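Long-range contacts in Ras GTPase-activating-like protein IQGAP2 (Homo sapiens, PDB 5CJP), which probably acts as a scaffold whose GTPase-activator-related domain binds GTP-loaded Rho-family GTPases such as Cdc42: residues K9-Y14 with I339-I344; M35-S40 with N90-K95; L127-N132 with E174-N179; E120-K125 with R265-V270. All coordinates share one frame; numbering follows the deposited sequence.

Interaction 1: residues K9-Y14 with I339-I344; sequences KTLETY and ISIEEI
Helix residues 9-14 and strand residues 339-343 lie side by side and run almost antiparallel, their axes 169° apart in direction and 8.4 Å apart at closest approach. L11 carries the contact, its CB directed at the strand and CG anti to the backbone N, so that its two methyls spread along the strand from I341 to E343. One branch, CD1, meets the CG2 methyl of I341 at 3.4 Å, the two side chains crossing obliquely. The other, CD2, lies against the E343 backbone and is 3.8 Å from E343 CB. On that side E342 folds back through a bend at chi2 (60°), and its OE2 accepts the E343 N-H at 3.2 Å through the anti lone pair; L11 CD2 therefore borders an amide that already has a partner in its own segment. Y14, one helical turn on from L11, adds its CB, 4.2 Å from I341 CD1, while its ring leads away from the strand, with T10 CG2 in plane at the ring edge. That ring meets an aromatic side chain of another protein's chain, and I341 too packs on an aromatic residue there. The strand itself continues as an antiparallel sheet into the second subunit. Between the two segments themselves no hydrogen bond forms: the contact is apolar, with L11 and I341 at its centre and the CB atoms of Y14 and E343 beside them, and the hydrogen bonds between helix 7-23 and the strand come instead from the side-chain amides of Q15 and Q22, to the carbonyls of I341 and I339.

Interaction 2: residues M35-S40 with N90-K95; sequences MPQNKS and NPTVIK
Q37 reaches across from the start of helix 37-54 and lays its terminal amide along the N90-T92 backbone, where the chain turns into helix 92-102. Its CG stands anti to the carbonyl carbon (chi1 -50°) and the chain is extended beyond it, which carries NE2 to 2.8 Å from N90 O. The clear hydrogen bond of that NE2 goes to the carbonyl of G89, one residue earlier, so the amide is anchored at the turn before the helix. The T92 CG2 methyl lies 4.0 Å from Q37 NE2 and supplies an apolar flank to the same group. S40, one turn further along its helix, brings its hydroxyl over T92 CB, OG to CB 4.1 Å. This hydroxyl is turned back on its own helix: S40 OG donates to Q37 O at 3.0 Å, in the carbonyl plane and on a lone pair, and Q37 O also accepts from S40 N. Across the contact N90 has left the preceding helix with positive phi (40°), P91 takes the N-cap position, and K95 NZ bends back to N90 OD1 in a weak bond of 3.5 Å. I32 of helix 25-34 touches both S40 and T92, and the side chain of N90 is about 9 Å from a bound GTP. Two helix starts thus meet within a helical fold, a glutamine side chain from one binding the backbone of the turn that leads into the other, with 90-95 belonging to the part related to the Ras GTPase activators.

Interaction 3: residues L127-N132 with E174-N179; sequences LIINTN and EASIEN
The hydroxyl oxygen of S176 is gripped twice: it accepts the backbone N-H of N130 across the contact, at 3.3 Å from N130 N and with an angle of 147° at the hydrogen, and it makes a weak bond to the carbonyl of K172, one turn back in its own helix. The S176 CB points at the loop, and OG stands anti to the carbonyl carbon (chi1 -79°), a torsion that lets the one atom face both its helix and the loop strung across it. Beside it the CG2 methyl of I129 lies over the serine, 4.1 Å from S176 CB. The other branch of that isoleucine, CG1, comes within 4.0 Å of N179 CB. L127 joins it on the same carbon, from much the same side, its CD1 3.7 Å from N179 CB; both aliphatic chains slide past the asparagine in directions opposed to it. Apolar contact thus falls on the stem of N179, while its OD1 makes a weak bond to R182 further along helix 167-193. Buried I129 also packs on L180 and V183 of that helix and on N266 and S269 of helix 261-278, so the loop lies between the two. After N130 the loop turns: N130 OD1 accepts from N132 N at 3.0 Å, in the carbonyl plane and on a lone pair. N132 is the N-cap residue of helix 133-139, and its ND2 bonds to E135. An extended link between helices 111-123 and 133-139 is joined to helix 167-193 by one serine hydrogen bond and by the packing of I129 and L127, and ends in an Asx turn that leads into the following helix.

Interaction 4: residues E120-K125 with R265-V270; sequences EIIDDK and RNLGSV
Two isoleucines from the last turn of helix 111-123 pack against three side chains of helix 261-278. The closest pair is methyl to methyl, I122 CD1 at 3.5 Å from L267 CD1, the two chains crossing at about a right angle. The CB of I122 does not point at the partner, but the end of the side chain comes nearer, and the same holds for L267. The CB of I121 points toward the other helix, and its branches divide: CG2 lies 4.0 Å from the CB of N266 and 4.3 Å from L267 CD2, while CD1 extends to V270 CG2, also at 4.3 Å. No hydrogen bond joins the segments. In the next shell, helix 167-193 supports the same side chains, with V183 and V187 against I121 and T184 against V270, and L127 touches both I121 and N266. The helix end is tied by the carbonyl of I122, which accepts from Q263, and the chain then leaves through D124, which centres an inverse gamma turn and bonds to S126 through its carboxylate. On the other segment S269 OG donates to R265 O at 2.7 Å, nearly along the C=O axis (163°), sharing that carbonyl with S269 N. R265 and S269 also touch the chain of another protein. Aliphatic packing of one helix end against its neighbour, backed by a third, forms part of the helical core of this domain, which is related to the GTPase activators of Ras-like GTPases.

How the interactions relate
Interactions 3 and 4 form one neighbourhood, centres 11 Å apart: the loop 127-132 leaves the helix end of interaction 4 and lies against helix 261-278, N266 and R265 meeting I129 and N130. Helix 167-193 supplies one side of interaction 3 and backs interaction 4, yet interaction 4 is a buried aliphatic core whereas interaction 3 is partly buried and combines one serine bond with apolar packing. Interaction 2, nearest the chain's centre, is buried but relies on a glutamine amide. Interaction 1 stands on the opposite side of that centre from interactions 3 and 4; apolar like interaction 4, it joins segments 325 residues apart at their closest ends. Interactions 1 and 2 both touch the second subunit.

Interaction 1: residues K9-Y14 with I339-I344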
# COMPACT_ATOMS: atom_id res chain seq x y z
N LYS E 9 -10.48 6.42 27.37
CA LYS E 9 -11.02 5.09 27.60
C LYS E 9 -11.21 4.44 26.23
O LYS E 9 -10.99 3.24 26.05
CB LYS E 9 -12.36 5.18 28.34
CG LYS E 9 -12.56 4.13 29.43
CD LYS E 9 -12.55 2.71 28.87
CE LYS E 9 -13.01 1.69 29.92
NZ LYS E 9 -12.14 1.69 31.13
N THR E 10 -11.61 5.25 25.25
CA THR E 10 -11.82 4.81 23.88
C THR E 10 -10.48 4.62 23.17
O THR E 10 -10.23 3.60 22.52
CB THR E 10 -12.64 5.83 23.10
OG1 THR E 10 -13.99 5.78 23.56
CG2 THR E 10 -12.59 5.54 21.60
N LEU E 11 -9.62 5.63 23.29
CA LEU E 11 -8.31 5.59 22.66
C LEU E 11 -7.57 4.34 23.16
O LEU E 11 -6.84 3.69 22.41
CB LEU E 11 -7.50 6.84 23.03
CG LEU E 11 -6.18 6.91 22.27
CD1 LEU E 11 -6.48 7.32 20.86
CD2 LEU E 11 -5.22 7.88 22.90
N GLU E 12 -7.78 4.03 24.43
CA GLU E 12 -7.15 2.88 25.05
C GLU E 12 -7.76 1.56 24.58
O GLU E 12 -7.09 0.52 24.58
CB GLU E 12 -7.23 3.00 26.57
CG GLU E 12 -6.29 4.07 27.14
CD GLU E 12 -6.47 4.29 28.62
OE1 GLU E 12 -7.58 4.66 29.04
OE2 GLU E 12 -5.49 4.10 29.38
N THR E 13 -9.01 1.59 24.15
CA THR E 13 -9.66 0.39 23.67
C THR E 13 -9.16 0.16 22.23
O THR E 13 -9.09 -0.98 21.76
CB THR E 13 -11.20 0.53 23.73
OG1 THR E 13 -11.59 0.80 25.08
CG2 THR E 13 -11.90 -0.74 23.27
N TYR E 14 -8.80 1.24 21.55
CA TYR E 14 -8.29 1.14 20.19
C TYR E 14 -6.85 0.65 20.19
O TYR E 14 -6.47 -0.16 19.35
CB TYR E 14 -8.36 2.49 19.47
CG TYR E 14 -9.61 2.66 18.63
CD1 TYR E 14 -9.70 2.05 17.38
CD2 TYR E 14 -10.71 3.37 19.10
CE1 TYR E 14 -10.86 2.16 16.62
CE2 TYR E 14 -11.88 3.49 18.35
CZ TYR E 14 -11.95 2.87 17.11
OH TYR E 14 -13.11 2.94 16.35
N ILE E 339 2.69 -1.40 16.26
CA ILE E 339 2.13 -0.15 15.81
C ILE E 339 0.83 0.20 16.53
O ILE E 339 -0.13 -0.57 16.50
CB ILE E 339 1.87 -0.26 14.30
CG1 ILE E 339 3.22 -0.34 13.58
CG2 ILE E 339 0.94 0.83 13.83
CD1 ILE E 339 4.10 0.84 13.81
N SER E 340 0.78 1.37 17.16
CA SER E 340 -0.43 1.76 17.88
C SER E 340 -0.87 3.22 17.58
O SER E 340 -0.30 3.90 16.72
CB SER E 340 -0.18 1.56 19.39
OG SER E 340 -1.39 1.62 20.16
N ILE E 341 -1.89 3.67 18.30
CA ILE E 341 -2.40 5.03 18.17
C ILE E 341 -2.00 5.75 19.45
O ILE E 341 -1.79 5.11 20.48
CB ILE E 341 -3.92 5.04 18.10
CG1 ILE E 341 -4.40 4.60 16.74
CG2 ILE E 341 -4.45 6.44 18.32
CD1 ILE E 341 -5.89 4.48 16.74
N GLU E 342 -1.90 7.07 19.39
CA GLU E 342 -1.54 7.88 20.55
C GLU E 342 -2.02 9.32 20.37
O GLU E 342 -1.98 9.86 19.27
CB GLU E 342 -0.03 7.87 20.79
CG GLU E 342 0.36 8.47 22.14
CD GLU E 342 -0.26 7.72 23.33
OE1 GLU E 342 0.29 6.65 23.69
OE2 GLU E 342 -1.29 8.19 23.88
N GLU E 343 -2.48 9.94 21.45
CA GLU E 343 -2.95 11.31 21.36
C GLU E 343 -1.89 12.20 21.98
O GLU E 343 -1.24 11.80 22.95
CB GLU E 343 -4.30 11.47 22.07
CG GLU E 343 -4.96 12.82 21.84
CD GLU E 343 -6.34 12.93 22.48
OE1 GLU E 343 -7.27 12.24 22.01
OE2 GLU E 343 -6.48 13.71 23.44
N ILE E 344 -1.68 13.39 21.42
CA ILE E 344 -0.67 14.29 21.96
C ILE E 344 -1.21 15.22 23.02
O ILE E 344 -2.23 15.87 22.82
CB ILE E 344 -0.01 15.12 20.85
CG1 ILE E 344 1.50 15.15 21.10
CG2 ILE E 344 -0.54 16.52 20.83
CD1 ILE E 344 2.08 13.80 21.11

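Interaction 2: residues M35-S40 with N90-K95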
# COMPACT_ATOMS: atom_id res chain seq x y z
N MET E 35 -18.27 -11.89 22.04
CA MET E 35 -19.01 -10.63 21.92
C MET E 35 -20.43 -10.92 21.43
O MET E 35 -20.67 -11.97 20.85
CB MET E 35 -18.38 -9.71 20.87
CG MET E 35 -17.08 -9.05 21.24
SD MET E 35 -16.36 -8.25 19.77
CE MET E 35 -17.81 -7.60 19.03
N PRO E 36 -21.38 -10.01 21.67
CA PRO E 36 -22.72 -10.33 21.16
C PRO E 36 -22.50 -10.44 19.66
O PRO E 36 -21.70 -9.70 19.09
CB PRO E 36 -23.54 -9.10 21.56
CG PRO E 36 -22.84 -8.62 22.81
CD PRO E 36 -21.39 -8.74 22.43
N GLN E 37 -23.20 -11.37 19.01
CA GLN E 37 -23.04 -11.61 17.58
C GLN E 37 -23.15 -10.43 16.62
O GLN E 37 -22.36 -10.33 15.68
CB GLN E 37 -24.00 -12.71 17.15
CG GLN E 37 -23.90 -13.93 18.02
CD GLN E 37 -24.54 -15.14 17.40
OE1 GLN E 37 -25.68 -15.10 16.94
NE2 GLN E 37 -23.80 -16.25 17.38
N ASN E 38 -24.11 -9.54 16.82
CA ASN E 38 -24.26 -8.41 15.92
C ASN E 38 -23.04 -7.52 15.95
O ASN E 38 -22.71 -6.87 14.96
CB ASN E 38 -25.49 -7.58 16.29
CG ASN E 38 -26.77 -8.39 16.21
OD1 ASN E 38 -26.94 -9.37 16.93
ND2 ASN E 38 -27.67 -7.97 15.34
N LYS E 39 -22.36 -7.51 17.09
CA LYS E 39 -21.18 -6.68 17.29
C LYS E 39 -19.86 -7.24 16.75
O LYS E 39 -18.92 -6.49 16.51
CB LYS E 39 -21.03 -6.36 18.78
CG LYS E 39 -22.06 -5.37 19.31
CD LYS E 39 -21.93 -4.04 18.57
CE LYS E 39 -22.66 -2.89 19.27
NZ LYS E 39 -24.13 -3.06 19.23
N SER E 40 -19.79 -8.55 16.56
CA SER E 40 -18.57 -9.17 16.08
C SER E 40 -18.37 -9.02 14.57
O SER E 40 -17.30 -9.30 14.05
CB SER E 40 -18.55 -10.66 16.44
OG SER E 40 -19.51 -11.38 15.68
N ASN E 90 -26.26 -19.66 14.77
CA ASN E 90 -25.29 -18.92 13.96
C ASN E 90 -24.03 -18.56 14.75
O ASN E 90 -23.67 -17.39 14.84
CB ASN E 90 -25.97 -17.65 13.42
CG ASN E 90 -25.05 -16.82 12.53
OD1 ASN E 90 -25.04 -15.59 12.62
ND2 ASN E 90 -24.30 -17.48 11.66
N PRO E 91 -23.34 -19.57 15.32
CA PRO E 91 -22.13 -19.39 16.12
C PRO E 91 -21.07 -18.62 15.36
O PRO E 91 -20.78 -18.94 14.21
CB PRO E 91 -21.72 -20.82 16.44
CG PRO E 91 -22.14 -21.55 15.22
CD PRO E 91 -23.51 -20.99 14.96
N THR E 92 -20.47 -17.62 15.98
CA THR E 92 -19.49 -16.82 15.26
C THR E 92 -18.21 -17.57 14.94
O THR E 92 -17.49 -17.21 14.01
CB THR E 92 -19.24 -15.46 15.97
OG1 THR E 92 -17.83 -15.22 16.10
CG2 THR E 92 -19.90 -15.43 17.30
N VAL E 93 -17.93 -18.63 15.68
CA VAL E 93 -16.74 -19.42 15.41
C VAL E 93 -16.89 -20.10 14.06
O VAL E 93 -15.93 -20.28 13.34
CB VAL E 93 -16.53 -20.55 16.44
CG1 VAL E 93 -15.20 -21.25 16.18
CG2 VAL E 93 -16.58 -19.99 17.83
N ILE E 94 -18.11 -20.50 13.73
CA ILE E 94 -18.35 -21.16 12.46
C ILE E 94 -18.24 -20.15 11.33
O ILE E 94 -17.76 -20.45 10.24
CB ILE E 94 -19.72 -21.83 12.47
CG1 ILE E 94 -19.66 -23.06 13.39
CG2 ILE E 94 -20.13 -22.23 11.05
CD1 ILE E 94 -18.70 -24.06 12.92
N LYS E 95 -18.65 -18.92 11.60
CA LYS E 95 -18.59 -17.85 10.60
C LYS E 95 -17.13 -17.58 10.25
O LYS E 95 -16.78 -17.38 9.09
CB LYS E 95 -19.22 -16.58 11.18
CG LYS E 95 -19.61 -15.53 10.16
CD LYS E 95 -20.30 -14.37 10.83
CE LYS E 95 -21.51 -14.84 11.66
NZ LYS E 95 -22.04 -13.80 12.64

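Interaction 3: residues L127-N132 with E174-N179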
# COMPACT_ATOMS: atom_id res chain seq x y z
N LEU E 127 -29.44 -19.96 -21.86
CA LEU E 127 -29.99 -20.64 -20.70
C LEU E 127 -30.82 -19.68 -19.86
O LEU E 127 -30.37 -18.60 -19.48
CB LEU E 127 -28.85 -21.20 -19.85
CG LEU E 127 -29.27 -21.97 -18.60
CD1 LEU E 127 -30.09 -23.22 -18.95
CD2 LEU E 127 -28.02 -22.35 -17.87
N ILE E 128 -32.06 -20.09 -19.59
CA ILE E 128 -33.00 -19.30 -18.82
C ILE E 128 -33.87 -20.24 -18.01
O ILE E 128 -35.00 -20.54 -18.40
CB ILE E 128 -33.93 -18.49 -19.72
CG1 ILE E 128 -33.12 -17.52 -20.57
CG2 ILE E 128 -34.93 -17.71 -18.91
CD1 ILE E 128 -33.94 -16.96 -21.66
N ILE E 129 -33.33 -20.72 -16.90
CA ILE E 129 -34.08 -21.62 -16.04
C ILE E 129 -35.02 -20.79 -15.16
O ILE E 129 -34.66 -19.70 -14.69
CB ILE E 129 -33.13 -22.44 -15.14
CG1 ILE E 129 -32.17 -23.25 -16.00
CG2 ILE E 129 -33.92 -23.38 -14.24
CD1 ILE E 129 -31.00 -23.83 -15.24
N ASN E 130 -36.24 -21.28 -14.96
CA ASN E 130 -37.22 -20.60 -14.12
C ASN E 130 -38.27 -21.59 -13.65
O ASN E 130 -39.19 -21.95 -14.39
CB ASN E 130 -37.92 -19.47 -14.88
CG ASN E 130 -38.55 -18.44 -13.95
OD1 ASN E 130 -39.26 -18.79 -13.00
ND2 ASN E 130 -38.30 -17.17 -14.21
N THR E 131 -38.12 -22.03 -12.41
CA THR E 131 -39.02 -23.01 -11.82
C THR E 131 -40.31 -22.41 -11.28
O THR E 131 -41.03 -23.06 -10.51
CB THR E 131 -38.30 -23.75 -10.69
OG1 THR E 131 -37.70 -22.80 -9.79
CG2 THR E 131 -37.20 -24.62 -11.26
N ASN E 132 -40.61 -21.17 -11.67
CA ASN E 132 -41.81 -20.50 -11.19
C ASN E 132 -42.86 -20.31 -12.27
O ASN E 132 -42.76 -19.41 -13.11
CB ASN E 132 -41.44 -19.15 -10.58
CG ASN E 132 -42.61 -18.47 -9.89
OD1 ASN E 132 -43.72 -19.01 -9.83
ND2 ASN E 132 -42.38 -17.28 -9.36
N GLU E 174 -41.04 -27.49 -18.24
CA GLU E 174 -40.54 -28.84 -18.55
C GLU E 174 -39.07 -28.78 -18.93
O GLU E 174 -38.25 -29.52 -18.39
CB GLU E 174 -41.33 -29.46 -19.72
CG GLU E 174 -42.78 -29.85 -19.45
CD GLU E 174 -42.91 -31.01 -18.49
OE1 GLU E 174 -44.05 -31.48 -18.28
OE2 GLU E 174 -41.88 -31.44 -17.94
N ALA E 175 -38.76 -27.91 -19.89
CA ALA E 175 -37.41 -27.72 -20.39
C ALA E 175 -36.49 -27.21 -19.28
O ALA E 175 -35.39 -27.73 -19.09
CB ALA E 175 -37.41 -26.75 -21.56
N SER E 176 -36.94 -26.19 -18.56
CA SER E 176 -36.15 -25.62 -17.47
C SER E 176 -35.74 -26.71 -16.51
O SER E 176 -34.61 -26.74 -16.03
CB SER E 176 -36.94 -24.54 -16.73
OG SER E 176 -36.94 -23.32 -17.45
N ILE E 177 -36.66 -27.62 -16.23
CA ILE E 177 -36.37 -28.71 -15.32
C ILE E 177 -35.33 -29.63 -15.93
O ILE E 177 -34.59 -30.30 -15.21
CB ILE E 177 -37.63 -29.52 -15.02
CG1 ILE E 177 -38.66 -28.59 -14.39
CG2 ILE E 177 -37.32 -30.68 -14.10
CD1 ILE E 177 -40.01 -29.19 -14.29
N GLU E 178 -35.27 -29.67 -17.25
CA GLU E 178 -34.30 -30.52 -17.91
C GLU E 178 -32.96 -29.83 -17.85
O GLU E 178 -31.96 -30.44 -17.47
CB GLU E 178 -34.69 -30.76 -19.37
CG GLU E 178 -34.93 -32.22 -19.68
CD GLU E 178 -33.70 -33.07 -19.43
OE1 GLU E 178 -32.76 -32.99 -20.25
OE2 GLU E 178 -33.67 -33.80 -18.42
N ASN E 179 -32.95 -28.56 -18.22
CA ASN E 179 -31.75 -27.75 -18.20
C ASN E 179 -31.16 -27.75 -16.80
O ASN E 179 -29.98 -28.06 -16.61
CB ASN E 179 -32.05 -26.31 -18.61
CG ASN E 179 -32.44 -26.18 -20.08
OD1 ASN E 179 -31.64 -26.42 -20.97
ND2 ASN E 179 -33.68 -25.79 -20.32

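Interaction 4: residues E120-K125 with R265-V270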
# COMPACT_ATOMS: atom_id res chain seq x y z
N GLU E 120 -19.53 -21.96 -17.17
CA GLU E 120 -20.33 -22.58 -18.23
C GLU E 120 -21.79 -22.14 -18.16
O GLU E 120 -22.43 -21.92 -19.18
CB GLU E 120 -20.27 -24.10 -18.12
CG GLU E 120 -19.08 -24.73 -18.77
CD GLU E 120 -19.14 -26.24 -18.72
OE1 GLU E 120 -18.26 -26.89 -19.32
OE2 GLU E 120 -20.07 -26.78 -18.08
N ILE E 121 -22.32 -22.02 -16.94
CA ILE E 121 -23.71 -21.62 -16.75
C ILE E 121 -23.89 -20.12 -16.99
O ILE E 121 -24.98 -19.66 -17.35
CB ILE E 121 -24.19 -21.98 -15.33
CG1 ILE E 121 -24.10 -23.49 -15.12
CG2 ILE E 121 -25.61 -21.49 -15.12
CD1 ILE E 121 -24.24 -23.91 -13.69
N ILE E 122 -22.80 -19.37 -16.79
CA ILE E 122 -22.80 -17.91 -16.99
C ILE E 122 -22.73 -17.59 -18.47
O ILE E 122 -23.45 -16.74 -18.97
CB ILE E 122 -21.58 -17.22 -16.28
CG1 ILE E 122 -21.73 -17.20 -14.76
CG2 ILE E 122 -21.45 -15.81 -16.71
CD1 ILE E 122 -22.68 -18.17 -14.23
N ASP E 123 -21.85 -18.31 -19.16
CA ASP E 123 -21.63 -18.10 -20.59
C ASP E 123 -22.76 -18.51 -21.53
O ASP E 123 -22.86 -17.99 -22.64
CB ASP E 123 -20.34 -18.81 -21.01
CG ASP E 123 -19.09 -18.16 -20.43
OD1 ASP E 123 -17.97 -18.68 -20.69
OD2 ASP E 123 -19.21 -17.14 -19.72
N ASP E 124 -23.61 -19.44 -21.10
CA ASP E 124 -24.70 -19.87 -21.96
C ASP E 124 -25.72 -18.74 -22.12
O ASP E 124 -26.67 -18.65 -21.35
CB ASP E 124 -25.40 -21.09 -21.40
CG ASP E 124 -26.31 -21.74 -22.41
OD1 ASP E 124 -26.74 -21.02 -23.34
OD2 ASP E 124 -26.60 -22.95 -22.28
N LYS E 125 -25.50 -17.90 -23.12
CA LYS E 125 -26.36 -16.77 -23.41
C LYS E 125 -27.83 -17.11 -23.68
O LYS E 125 -28.66 -16.22 -23.81
CB LYS E 125 -25.80 -16.00 -24.60
CG LYS E 125 -25.31 -14.61 -24.27
CD LYS E 125 -24.46 -14.04 -25.39
CE LYS E 125 -23.21 -14.90 -25.62
NZ LYS E 125 -22.30 -14.32 -26.64
N ARG E 265 -30.75 -16.15 -11.45
CA ARG E 265 -31.84 -17.10 -11.31
C ARG E 265 -31.38 -18.52 -11.68
O ARG E 265 -31.89 -19.51 -11.14
CB ARG E 265 -33.02 -16.66 -12.19
CG ARG E 265 -34.32 -17.38 -11.90
CD ARG E 265 -35.38 -16.92 -12.86
NE ARG E 265 -35.48 -15.46 -12.86
CZ ARG E 265 -35.99 -14.75 -11.86
NH1 ARG E 265 -36.44 -15.37 -10.77
NH2 ARG E 265 -36.04 -13.43 -11.94
N ASN E 266 -30.42 -18.61 -12.60
CA ASN E 266 -29.89 -19.90 -13.01
C ASN E 266 -29.02 -20.48 -11.90
O ASN E 266 -29.27 -21.59 -11.43
CB ASN E 266 -29.08 -19.77 -14.31
CG ASN E 266 -29.97 -19.70 -15.56
OD1 ASN E 266 -29.48 -19.48 -16.66
ND2 ASN E 266 -31.27 -19.90 -15.38
N LEU E 267 -28.00 -19.74 -11.48
CA LEU E 267 -27.12 -20.20 -10.41
C LEU E 267 -27.92 -20.46 -9.15
O LEU E 267 -27.72 -21.46 -8.46
CB LEU E 267 -26.03 -19.18 -10.13
CG LEU E 267 -25.05 -19.07 -11.28
CD1 LEU E 267 -24.25 -17.79 -11.13
CD2 LEU E 267 -24.14 -20.31 -11.31
N GLY E 268 -28.83 -19.53 -8.86
CA GLY E 268 -29.68 -19.65 -7.69
C GLY E 268 -30.51 -20.91 -7.75
O GLY E 268 -30.69 -21.58 -6.74
N SER E 269 -31.02 -21.24 -8.93
CA SER E 269 -31.83 -22.45 -9.05
C SER E 269 -30.99 -23.70 -8.76
O SER E 269 -31.48 -24.67 -8.17
CB SER E 269 -32.46 -22.54 -10.43
OG SER E 269 -33.52 -21.61 -10.57
N VAL E 270 -29.73 -23.67 -9.17
CA VAL E 270 -28.90 -24.83 -8.92
C VAL E 270 -28.73 -24.95 -7.42
O VAL E 270 -28.86 -26.04 -6.88
CB VAL E 270 -27.52 -24.71 -9.57
CG1 VAL E 270 -26.72 -25.96 -9.27
CG2 VAL E 270 -27.64 -24.50 -11.07